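Local coordinates for alcohol dehydrogenase superfamily protein (Novosphingobium aromaticivorans, PDB 3GAZ) that probably works as an NADP-dependent oxidoreductase of the medium-chain alcohol dehydrogenase superfamily, with its exact substrate unassigned, at residues E81-F85 with A113-S118; G68-A72 with A128-L133. All coordinates share one frame. Residue numbers count along the deposited sequence, not the author numbering.

Interaction 1 of 2, residues E81-F85 with A113-S118; sequences EVDSF and ARLLAS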
# COMPACT_ATOMS: atom_id res chain seq x y z
N GLU A 81 0.29 -12.22 20.74
CA GLU A 81 0.30 -10.87 21.29
C GLU A 81 -1.02 -10.10 21.19
O GLU A 81 -1.03 -8.87 21.24
CB GLU A 81 1.41 -10.05 20.64
CG GLU A 81 2.82 -10.54 20.97
CD GLU A 81 3.89 -9.86 20.14
OE1 GLU A 81 3.94 -8.61 20.11
OE2 GLU A 81 4.71 -10.58 19.52
N VAL A 82 -2.14 -10.81 21.06
CA VAL A 82 -3.44 -10.15 20.98
C VAL A 82 -4.32 -10.57 22.15
O VAL A 82 -4.56 -11.76 22.36
CB VAL A 82 -4.17 -10.49 19.67
CG1 VAL A 82 -5.60 -9.95 19.71
CG2 VAL A 82 -3.43 -9.89 18.49
N ASP A 83 -4.80 -9.60 22.92
CA ASP A 83 -5.65 -9.89 24.07
C ASP A 83 -6.95 -9.09 24.06
O ASP A 83 -7.79 -9.24 24.95
CB ASP A 83 -4.89 -9.61 25.37
CG ASP A 83 -4.44 -8.16 25.49
OD1 ASP A 83 -5.29 -7.26 25.30
OD2 ASP A 83 -3.25 -7.92 25.77
N SER A 84 -7.12 -8.25 23.05
CA SER A 84 -8.32 -7.43 22.95
C SER A 84 -9.51 -8.17 22.34
O SER A 84 -10.65 -7.73 22.46
CB SER A 84 -8.02 -6.17 22.12
OG SER A 84 -7.44 -6.51 20.88
N PHE A 85 -9.25 -9.30 21.69
CA PHE A 85 -10.32 -10.09 21.08
C PHE A 85 -10.08 -11.59 21.23
O PHE A 85 -8.94 -12.05 21.24
CB PHE A 85 -10.45 -9.74 19.60
CG PHE A 85 -10.96 -8.35 19.35
CD1 PHE A 85 -12.29 -8.02 19.63
CD2 PHE A 85 -10.11 -7.36 18.87
CE1 PHE A 85 -12.75 -6.72 19.43
CE2 PHE A 85 -10.57 -6.06 18.67
CZ PHE A 85 -11.90 -5.74 18.95
N ALA A 113 -5.64 -5.77 15.15
CA ALA A 113 -6.65 -5.65 16.20
C ALA A 113 -7.06 -4.21 16.53
O ALA A 113 -8.21 -3.95 16.86
CB ALA A 113 -6.17 -6.35 17.48
N ARG A 114 -6.11 -3.29 16.43
CA ARG A 114 -6.37 -1.88 16.73
C ARG A 114 -7.43 -1.22 15.85
O ARG A 114 -8.05 -0.23 16.25
CB ARG A 114 -5.07 -1.09 16.64
CG ARG A 114 -4.05 -1.46 17.71
CD ARG A 114 -2.74 -0.74 17.47
NE ARG A 114 -2.02 -1.28 16.33
CZ ARG A 114 -0.84 -0.83 15.90
NH1 ARG A 114 -0.25 0.18 16.52
NH2 ARG A 114 -0.26 -1.41 14.86
N LEU A 115 -7.63 -1.77 14.66
CA LEU A 115 -8.61 -1.24 13.72
C LEU A 115 -10.03 -1.74 13.99
O LEU A 115 -11.00 -1.20 13.45
CB LEU A 115 -8.23 -1.64 12.29
CG LEU A 115 -6.93 -1.07 11.71
CD1 LEU A 115 -6.67 -1.69 10.33
CD2 LEU A 115 -7.02 0.44 11.61
N LEU A 116 -10.14 -2.76 14.84
CA LEU A 116 -11.43 -3.35 15.16
C LEU A 116 -12.07 -2.94 16.48
O LEU A 116 -11.40 -2.49 17.40
CB LEU A 116 -11.30 -4.88 15.15
CG LEU A 116 -10.99 -5.52 13.79
CD1 LEU A 116 -10.64 -6.98 13.99
CD2 LEU A 116 -12.19 -5.35 12.86
N ALA A 117 -13.38 -3.11 16.53
CA ALA A 117 -14.18 -2.82 17.72
C ALA A 117 -15.33 -3.82 17.71
O ALA A 117 -15.80 -4.23 16.64
CB ALA A 117 -14.72 -1.40 17.66
N SER A 118 -15.78 -4.22 18.89
CA SER A 118 -16.88 -5.17 18.98
C SER A 118 -18.07 -4.61 18.21
O SER A 118 -18.33 -3.41 18.24
CB SER A 118 -17.27 -5.40 20.44
OG SER A 118 -16.22 -6.03 21.15
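This is an apolar contact between a loop and the turn that leads into a short strand, in the GroES-like domain of the protein. Residues 81-85 belong to the loop between strands 70-78 and 90-94. Residues 113-118 run from a 3-10 turn into strand 116-118. No hydrogen bond crosses between them. F85 gives the largest share of the 227 Å² buried, followed by A113. Its ring reaches over the turn. F85 CE2 lies 3.8 Å from L116 CB, and F85 CD2 lies 4.3 Å from A113 CB. The ring edge meets polar atoms: F85 CE2 is 3.6 Å from A113 O, F85 CZ is 3.6 Å from L116 O, and F85 CE1 is 3.9 Å from S118 OG. The turn is closed by its own backbone bond from L116 N to A113 O, at 3.0 Å. A113 O and L116 CB both lie beside the ring. A113 also meets V82 and S84 of the loop. The CB of A113 is 3.6 Å from S84 OG and 4.3 Å from V82 CG1. The side chains of L115 and R114 start in the other direction, and both touch L278 of helix 278-293. Strands 34-39 and 90-94 lie alongside: V82 and L116 pack on V35, while F85 and L116 pack on V91.

Interaction 2 of 2, residues G68-A72 with A128-L133; sequences GMDLA and ASVLPL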
# COMPACT_ATOMS: atom_id res chain seq x y z
N GLY A 68 -12.99 -3.04 -1.32
CA GLY A 68 -13.91 -3.02 -0.20
C GLY A 68 -13.14 -2.57 1.02
O GLY A 68 -12.10 -3.15 1.33
N MSE A 69 -13.63 -1.56 1.72
CA MSE A 69 -12.93 -1.02 2.88
C MSE A 69 -13.53 -1.34 4.25
O MSE A 69 -12.79 -1.47 5.24
CB MSE A 69 -12.81 0.51 2.73
CG MSE A 69 -12.27 0.96 1.38
SE MSE A 69 -12.34 2.77 1.13
CE MSE A 69 -13.78 2.94 0.33
N ASP A 70 -14.85 -1.46 4.32
CA ASP A 70 -15.56 -1.74 5.57
C ASP A 70 -15.96 -3.21 5.73
O ASP A 70 -16.28 -3.88 4.75
CB ASP A 70 -16.84 -0.91 5.68
CG ASP A 70 -16.58 0.58 5.81
OD1 ASP A 70 -15.67 0.98 6.56
OD2 ASP A 70 -17.33 1.37 5.17
N LEU A 71 -15.97 -3.69 6.97
CA LEU A 71 -16.39 -5.05 7.22
C LEU A 71 -17.10 -5.22 8.55
O LEU A 71 -17.07 -4.34 9.42
CB LEU A 71 -15.21 -6.02 7.16
CG LEU A 71 -14.05 -5.94 8.16
CD1 LEU A 71 -14.52 -6.26 9.58
CD2 LEU A 71 -12.97 -6.94 7.73
N ALA A 72 -17.76 -6.36 8.68
CA ALA A 72 -18.46 -6.75 9.90
C ALA A 72 -18.42 -8.27 9.85
O ALA A 72 -18.75 -8.87 8.83
CB ALA A 72 -19.91 -6.26 9.87
N ALA A 128 -23.96 -2.96 10.54
CA ALA A 128 -22.66 -2.60 11.11
C ALA A 128 -21.59 -2.41 10.04
O ALA A 128 -20.72 -1.55 10.18
CB ALA A 128 -22.22 -3.66 12.10
N SER A 129 -21.67 -3.19 8.97
CA SER A 129 -20.67 -3.11 7.89
C SER A 129 -20.61 -1.78 7.13
O SER A 129 -19.57 -1.44 6.57
CB SER A 129 -20.89 -4.25 6.89
OG SER A 129 -22.03 -4.01 6.08
N VAL A 130 -21.71 -1.03 7.11
CA VAL A 130 -21.72 0.25 6.38
C VAL A 130 -21.42 1.46 7.25
O VAL A 130 -21.47 2.59 6.78
CB VAL A 130 -23.08 0.49 5.69
CG1 VAL A 130 -23.35 -0.59 4.68
CG2 VAL A 130 -24.20 0.54 6.74
N LEU A 131 -21.07 1.21 8.51
CA LEU A 131 -20.80 2.30 9.45
C LEU A 131 -19.36 2.83 9.60
O LEU A 131 -19.15 4.04 9.61
CB LEU A 131 -21.32 1.86 10.83
CG LEU A 131 -21.87 2.87 11.84
CD1 LEU A 131 -22.92 3.77 11.20
CD2 LEU A 131 -22.49 2.08 13.00
N PRO A 132 -18.36 1.94 9.69
CA PRO A 132 -16.96 2.35 9.86
C PRO A 132 -16.42 3.61 9.15
O PRO A 132 -16.22 4.64 9.80
CB PRO A 132 -16.19 1.09 9.47
CG PRO A 132 -17.08 0.01 9.99
CD PRO A 132 -18.46 0.48 9.51
N LEU A 133 -16.19 3.55 7.85
CA LEU A 133 -15.65 4.71 7.13
C LEU A 133 -16.40 6.01 7.31
O LEU A 133 -15.81 7.02 7.71
CB LEU A 133 -15.52 4.42 5.63
CG LEU A 133 -15.06 5.63 4.80
CD1 LEU A 133 -13.69 6.12 5.29
CD2 LEU A 133 -14.98 5.25 3.33
O HOH W 1 -18.86 3.47 6.12
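D70, S129 and L133 bury the most surface here. D70, at the start of strand 70-78, is the main polar anchor. Its OD1 accepts a hydrogen bond from L133 N at 2.9 Å, with an N-H...O angle of 147°. The carboxylate thus meets a backbone NH at the beginning of helix 132-145. The other oxygen, D70 OD2, accepts a bond from a water at 2.8 Å. The same water donates to V130 O, also at 2.8 Å, so it bridges the strand and the link between the two helices. The fit is tight: D70 OD1 is 3.0 Å from P132 CB, and D70 CB is 2.9 Å from S129 O. S129 lies near the end of helix 125-129. Its CB packs on A72 CB at 3.7 Å, while its OG bonds back to R126 O in its own helix. A72 CB also meets A128 CB at 4.1 Å. L133 adds an apolar contact, with its CD2 4.0 Å from CE of selenomethionine M69. L94 of strand 90-94 touches M69, D70 and L133. The arrangement joins a strand of the GroES-like β-domain to helices 125-129 and 132-145, which come later in the chain, within the two-domain fold of medium-chain dehydrogenases and reductases.

The two contacts share the mixed β-sheet of the GroES-like domain, and their centres are 16 Å apart. Along the chain, interaction 1 is nested inside the loop closed by interaction 2. Strand 70-78 leads from 68-72 to the loop of 81-85, and strand 116-118 is followed by helix 125-129 of interaction 2. They touch directly where L116 CD2 packs on L71 CD1 at 4.1 Å. Interaction 1 lies farther out, about 21 Å between its centre and that of the chain, against about 8 Å for interaction 2. Interaction 2 is also the one near the bound calcium ion, about 7 Å from the L133 side chain.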